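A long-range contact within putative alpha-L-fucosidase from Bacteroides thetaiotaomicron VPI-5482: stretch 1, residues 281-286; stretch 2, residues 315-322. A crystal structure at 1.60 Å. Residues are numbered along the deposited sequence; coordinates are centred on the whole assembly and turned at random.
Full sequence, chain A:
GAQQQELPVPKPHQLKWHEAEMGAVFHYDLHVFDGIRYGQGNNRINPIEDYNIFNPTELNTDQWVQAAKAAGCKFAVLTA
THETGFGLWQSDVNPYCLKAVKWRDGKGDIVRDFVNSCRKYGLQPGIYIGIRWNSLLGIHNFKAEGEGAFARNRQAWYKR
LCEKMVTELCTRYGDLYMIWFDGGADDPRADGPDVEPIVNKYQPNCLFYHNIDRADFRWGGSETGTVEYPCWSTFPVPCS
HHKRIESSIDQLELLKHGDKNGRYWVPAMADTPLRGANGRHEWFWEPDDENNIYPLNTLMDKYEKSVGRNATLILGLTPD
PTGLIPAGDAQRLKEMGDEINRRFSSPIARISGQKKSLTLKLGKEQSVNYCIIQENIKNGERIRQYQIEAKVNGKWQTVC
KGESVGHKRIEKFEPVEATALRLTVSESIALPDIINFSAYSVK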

ATOM      1  N   HIS A 281      26.766 -15.588  -0.633  1.00 23.51           N
ATOM      2  CA  HIS A 281      25.865 -16.159   0.389  1.00 23.92           C
ATOM      3  C   HIS A 281      24.498 -15.567   0.097  1.00 24.65           C
ATOM      4  O   HIS A 281      24.038 -14.632   0.802  1.00 26.02           O
ATOM      5  CB  HIS A 281      26.400 -15.792   1.784  1.00 24.76           C
ATOM      6  CG  HIS A 281      25.689 -16.447   2.927  1.00 24.21           C
ATOM      7  ND1 HIS A 281      26.037 -17.692   3.394  1.00 23.57           N
ATOM      8  CD2 HIS A 281      24.631 -16.041   3.664  1.00 24.15           C
ATOM      9  CE1 HIS A 281      25.209 -18.026   4.383  1.00 24.41           C
ATOM     10  NE2 HIS A 281      24.352 -17.037   4.566  1.00 23.94           N
ATOM     11  N   GLU A 282      23.838 -16.119  -0.927  1.00 24.44           N
ATOM     12  CA  GLU A 282      22.678 -15.470  -1.499  1.00 25.10           C
ATOM     13  C   GLU A 282      21.365 -16.212  -1.303  1.00 24.91           C
ATOM     14  O   GLU A 282      21.184 -17.274  -1.863  1.00 26.09           O
ATOM     15  CB  GLU A 282      22.895 -15.260  -2.995  1.00 25.99           C
ATOM     16  CG  GLU A 282      24.230 -14.611  -3.294  1.00 25.73           C
ATOM     17  CD  GLU A 282      24.562 -13.363  -2.466  1.00 26.54           C
ATOM     18  OE1 GLU A 282      23.792 -12.361  -2.469  1.00 27.81           O
ATOM     19  OE2 GLU A 282      25.669 -13.317  -1.881  1.00 25.58           O
ATOM     20  N   TRP A 283      20.452 -15.611  -0.533  1.00 26.49           N
ATOM     21  CA  TRP A 283      19.141 -16.189  -0.307  1.00 25.86           C
ATOM     22  C   TRP A 283      18.202 -15.883  -1.479  1.00 24.86           C
ATOM     23  O   TRP A 283      17.186 -16.545  -1.657  1.00 24.36           O
ATOM     24  CB  TRP A 283      18.549 -15.675   0.992  1.00 25.98           C
ATOM     25  CG  TRP A 283      19.218 -16.195   2.211  1.00 24.18           C
ATOM     26  CD1 TRP A 283      20.117 -15.541   2.965  1.00 26.70           C
ATOM     27  CD2 TRP A 283      19.060 -17.501   2.810  1.00 24.80           C
ATOM     28  NE1 TRP A 283      20.523 -16.332   4.017  1.00 25.47           N
ATOM     29  CE2 TRP A 283      19.901 -17.549   3.928  1.00 25.20           C
ATOM     30  CE3 TRP A 283      18.255 -18.603   2.525  1.00 26.24           C
ATOM     31  CZ2 TRP A 283      19.972 -18.659   4.786  1.00 25.61           C
ATOM     32  CZ3 TRP A 283      18.375 -19.718   3.314  1.00 26.03           C
ATOM     33  CH2 TRP A 283      19.180 -19.726   4.465  1.00 23.77           C
ATOM     34  N   PHE A 284      18.505 -14.847  -2.230  1.00 25.28           N
ATOM     35  CA  PHE A 284      17.733 -14.446  -3.433  1.00 25.66           C
ATOM     36  C   PHE A 284      18.485 -14.618  -4.744  1.00 25.89           C
ATOM     37  O   PHE A 284      19.728 -14.591  -4.795  1.00 25.17           O
ATOM     38  CB  PHE A 284      17.361 -12.941  -3.335  1.00 24.94           C
ATOM     39  CG  PHE A 284      16.318 -12.605  -2.300  1.00 26.32           C
ATOM     40  CD1 PHE A 284      14.989 -12.731  -2.619  1.00 28.45           C
ATOM     41  CD2 PHE A 284      16.665 -12.135  -1.038  1.00 27.60           C
ATOM     42  CE1 PHE A 284      14.004 -12.358  -1.701  1.00 27.39           C
ATOM     43  CE2 PHE A 284      15.711 -11.810  -0.132  1.00 27.86           C
ATOM     44  CZ  PHE A 284      14.359 -11.960  -0.447  1.00 27.85           C
ATOM     45  N   TRP A 285      17.715 -14.785  -5.807  1.00 25.48           N
ATOM     46  CA  TRP A 285      18.276 -14.792  -7.149  1.00 24.59           C
ATOM     47  C   TRP A 285      18.795 -13.405  -7.463  1.00 24.43           C
ATOM     48  O   TRP A 285      18.105 -12.411  -7.288  1.00 25.20           O
ATOM     49  CB  TRP A 285      17.237 -15.205  -8.183  1.00 24.72           C
ATOM     50  CG  TRP A 285      17.881 -15.444  -9.507  1.00 23.66           C
ATOM     51  CD1 TRP A 285      18.354 -16.644  -9.987  1.00 24.22           C
ATOM     52  CD2 TRP A 285      18.222 -14.459 -10.509  1.00 25.49           C
ATOM     53  NE1 TRP A 285      18.941 -16.460 -11.209  1.00 25.60           N
ATOM     54  CE2 TRP A 285      18.860 -15.139 -11.555  1.00 26.11           C
ATOM     55  CE3 TRP A 285      18.028 -13.071 -10.625  1.00 25.13           C
ATOM     56  CZ2 TRP A 285      19.336 -14.484 -12.682  1.00 25.68           C
ATOM     57  CZ3 TRP A 285      18.528 -12.427 -11.757  1.00 24.54           C
ATOM     58  CH2 TRP A 285      19.142 -13.155 -12.773  1.00 25.30           C
ATOM     59  N   GLU A 286      20.000 -13.363  -8.005  1.00 25.70           N
ATOM     60  CA  GLU A 286      20.705 -12.164  -8.414  1.00 24.70           C
ATOM     61  C   GLU A 286      21.438 -12.517  -9.704  1.00 25.52           C
ATOM     62  O   GLU A 286      21.735 -13.685  -9.960  1.00 25.82           O
ATOM     63  CB  GLU A 286      21.703 -11.708  -7.345  1.00 25.73           C
ATOM     64  CG  GLU A 286      21.080 -11.376  -6.058  1.00 27.22           C
ATOM     65  CD  GLU A 286      22.073 -11.334  -4.976  1.00 28.02           C
ATOM     66  OE1 GLU A 286      22.820 -10.363  -4.903  1.00 26.84           O
ATOM     67  OE2 GLU A 286      22.087 -12.277  -4.159  1.00 28.74           O
TER
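Stretch 2, residues 315-322: LGLTPDPT

Stretch 2 enters this contact as the end of a strand, residues 315-317, and continues as an irregular chain, extended through Thr 318, Pro 319 and Asp 320 before it bends at Pro 321. Stretch 1 has no regular secondary structure. The two backbones nevertheless advance in the same direction: Trp 283 lies nearest Gly 316, with their CA atoms 5.7 Å apart, and Trp 285 lies nearest Thr 318, CA to CA 4.9 Å. Two residues forward on one side match two residues forward on the other. No direct hydrogen bond joins the stretches, so the 365 Å² they bury together rests on packing and on water.

The principal residue is Trp 285, which gives up more surface than any other here. Its CA-to-CB bond points toward stretch 2, and with chi1 at t and chi2 at 92° the indole offers one face to the chain beyond Thr 318. Two consecutive residues cover that face. Asp 320 CB stands 3.5 Å from the centroid of the five-membered ring of Trp 285, and Pro 321 CD stands 3.5 Å from the centroid of its six-membered ring; both lie close to the ring normal, as CH-pi contacts should. The rule is economical: a methylene of an acidic residue and the CD of a proline, adjacent in sequence, each take one ring of the same indole. The carboxylate of Asp 320 leads away from the contact, where Asp 320 OD1 accepts hydrogen bonds from Thr 322 N at 2.9 Å and Thr 322 OG1 at 2.7 Å. The apolar part of the aspartate is thus left to the tryptophan while its carboxylate is held by Thr 322. Nearer the backbone, Trp 285 CB packs 3.2 Å from Pro 319 O.

Thr 318 is the second anchor. Its CA-to-CB bond points toward stretch 1, its chi1 is p, and its methyl is set against the backbone: Thr 318 CG2 is 3.2 Å from Trp 283 O and 3.5 Å from Phe 284 C, and Thr 318 CB is 3.5 Å from Trp 285 N. Here a small branched residue fills the space beside a main chain, with its methyl as the closest point of approach.

Trp 283 makes the third contact in a different manner. Its CA-to-CB bond points away, yet the ring comes back nearer, bringing Trp 283 CZ3 to 3.5 Å from Gly 316 CA. Glycine matters at this place, because an ideal CB on Gly 316 would point toward stretch 1 and fall 2.3 Å from Trp 283 CE3, a clash.

Water supplies the polar links between the backbones. One water donates to Glu 282 O and to Gly 316 O, at 2.7 Å from each of these oxygens. Another accepts from Trp 285 N at 2.9 Å and donates to Pro 319 O at 2.8 Å. The design lesson is side-chain packing, on indole rings and on the main chain, combined with water bridges between backbones, with carbonyls of both stretches satisfied through water.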

ATOM      1  N   LEU A 315      17.499 -25.732   2.982  1.00 24.76           N
ATOM      2  CA  LEU A 315      18.225 -25.138   1.900  1.00 24.50           C
ATOM      3  C   LEU A 315      17.511 -23.926   1.314  1.00 26.05           C
ATOM      4  O   LEU A 315      16.314 -24.014   0.999  1.00 25.87           O
ATOM      5  CB  LEU A 315      18.421 -26.180   0.780  1.00 24.82           C
ATOM      6  CG  LEU A 315      19.206 -27.465   1.079  1.00 25.73           C
ATOM      7  CD1 LEU A 315      19.101 -28.433  -0.108  1.00 27.31           C
ATOM      8  CD2 LEU A 315      20.670 -27.150   1.416  1.00 27.68           C
ATOM      9  N   GLY A 316      18.241 -22.838   1.102  1.00 25.28           N
ATOM     10  CA  GLY A 316      17.676 -21.638   0.470  1.00 24.37           C
ATOM     11  C   GLY A 316      17.820 -21.668  -1.025  1.00 22.98           C
ATOM     12  O   GLY A 316      18.953 -21.602  -1.606  1.00 25.24           O
ATOM     13  N   LEU A 317      16.666 -21.776  -1.658  1.00 23.61           N
ATOM     14  CA  LEU A 317      16.599 -21.859  -3.109  1.00 23.04           C
ATOM     15  C   LEU A 317      16.054 -20.556  -3.692  1.00 25.06           C
ATOM     16  O   LEU A 317      15.271 -19.843  -3.074  1.00 26.17           O
ATOM     17  CB  LEU A 317      15.737 -23.050  -3.509  1.00 23.93           C
ATOM     18  CG  LEU A 317      16.169 -24.395  -2.918  1.00 26.15           C
ATOM     19  CD1 LEU A 317      15.323 -25.543  -3.498  1.00 26.93           C
ATOM     20  CD2 LEU A 317      17.720 -24.643  -3.034  1.00 25.21           C
ATOM     21  N   THR A 318      16.423 -20.310  -4.946  1.00 24.95           N
ATOM     22  CA  THR A 318      16.218 -18.966  -5.559  1.00 24.66           C
ATOM     23  C   THR A 318      15.559 -18.989  -6.932  1.00 24.39           C
ATOM     24  O   THR A 318      16.274 -19.060  -7.983  1.00 25.99           O
ATOM     25  CB  THR A 318      17.556 -18.236  -5.668  1.00 25.00           C
ATOM     26  OG1 THR A 318      18.475 -18.936  -6.515  1.00 25.17           O
ATOM     27  CG2 THR A 318      18.210 -18.085  -4.309  1.00 27.01           C
ATOM     28  N   PRO A 319      14.226 -18.870  -6.957  1.00 25.05           N
ATOM     29  CA  PRO A 319      13.586 -18.775  -8.303  1.00 24.75           C
ATOM     30  C   PRO A 319      14.052 -17.489  -8.975  1.00 26.45           C
ATOM     31  O   PRO A 319      14.277 -16.472  -8.341  1.00 25.25           O
ATOM     32  CB  PRO A 319      12.112 -18.747  -7.983  1.00 26.22           C
ATOM     33  CG  PRO A 319      12.010 -19.349  -6.593  1.00 26.77           C
ATOM     34  CD  PRO A 319      13.224 -18.931  -5.894  1.00 26.96           C
ATOM     35  N   ASP A 320      14.184 -17.581 -10.277  1.00 25.07           N
ATOM     36  CA  ASP A 320      14.739 -16.505 -11.111  1.00 26.16           C
ATOM     37  C   ASP A 320      13.658 -15.588 -11.679  1.00 25.05           C
ATOM     38  O   ASP A 320      12.471 -15.765 -11.411  1.00 24.90           O
ATOM     39  CB  ASP A 320      15.681 -17.122 -12.163  1.00 26.22           C
ATOM     40  CG  ASP A 320      14.976 -17.865 -13.315  1.00 25.87           C
ATOM     41  OD1 ASP A 320      13.748 -17.691 -13.525  1.00 25.59           O
ATOM     42  OD2 ASP A 320      15.650 -18.696 -13.956  1.00 27.48           O
ATOM     43  N   PRO A 321      14.043 -14.553 -12.425  1.00 24.30           N
ATOM     44  CA  PRO A 321      13.002 -13.613 -12.917  1.00 25.27           C
ATOM     45  C   PRO A 321      12.050 -14.176 -13.969  1.00 26.40           C
ATOM     46  O   PRO A 321      11.068 -13.520 -14.306  1.00 27.28           O
ATOM     47  CB  PRO A 321      13.815 -12.466 -13.503  1.00 26.12           C
ATOM     48  CG  PRO A 321      15.130 -12.551 -12.825  1.00 25.67           C
ATOM     49  CD  PRO A 321      15.380 -14.024 -12.682  1.00 25.04           C
ATOM     50  N   THR A 322      12.312 -15.368 -14.465  1.00 25.90           N
ATOM     51  CA  THR A 322      11.370 -16.029 -15.341  1.00 25.95           C
ATOM     52  C   THR A 322      10.352 -16.849 -14.549  1.00 26.46           C
ATOM     53  O   THR A 322       9.290 -17.183 -15.072  1.00 28.18           O
ATOM     54  CB  THR A 322      12.048 -16.911 -16.384  1.00 26.28           C
ATOM     55  OG1 THR A 322      12.463 -18.170 -15.856  1.00 27.25           O
ATOM     56  CG2 THR A 322      13.241 -16.185 -17.098  1.00 27.62           C
TER
HETATM   57  O   HOH W   1      20.701 -19.792  -2.714  1.00 12.91           O
HETATM   58  O   HOH W   2      16.263 -18.867  -0.498  1.00 11.23           O
HETATM   59  O   HOH W   3      14.950 -15.667  -5.734  1.00 12.51           O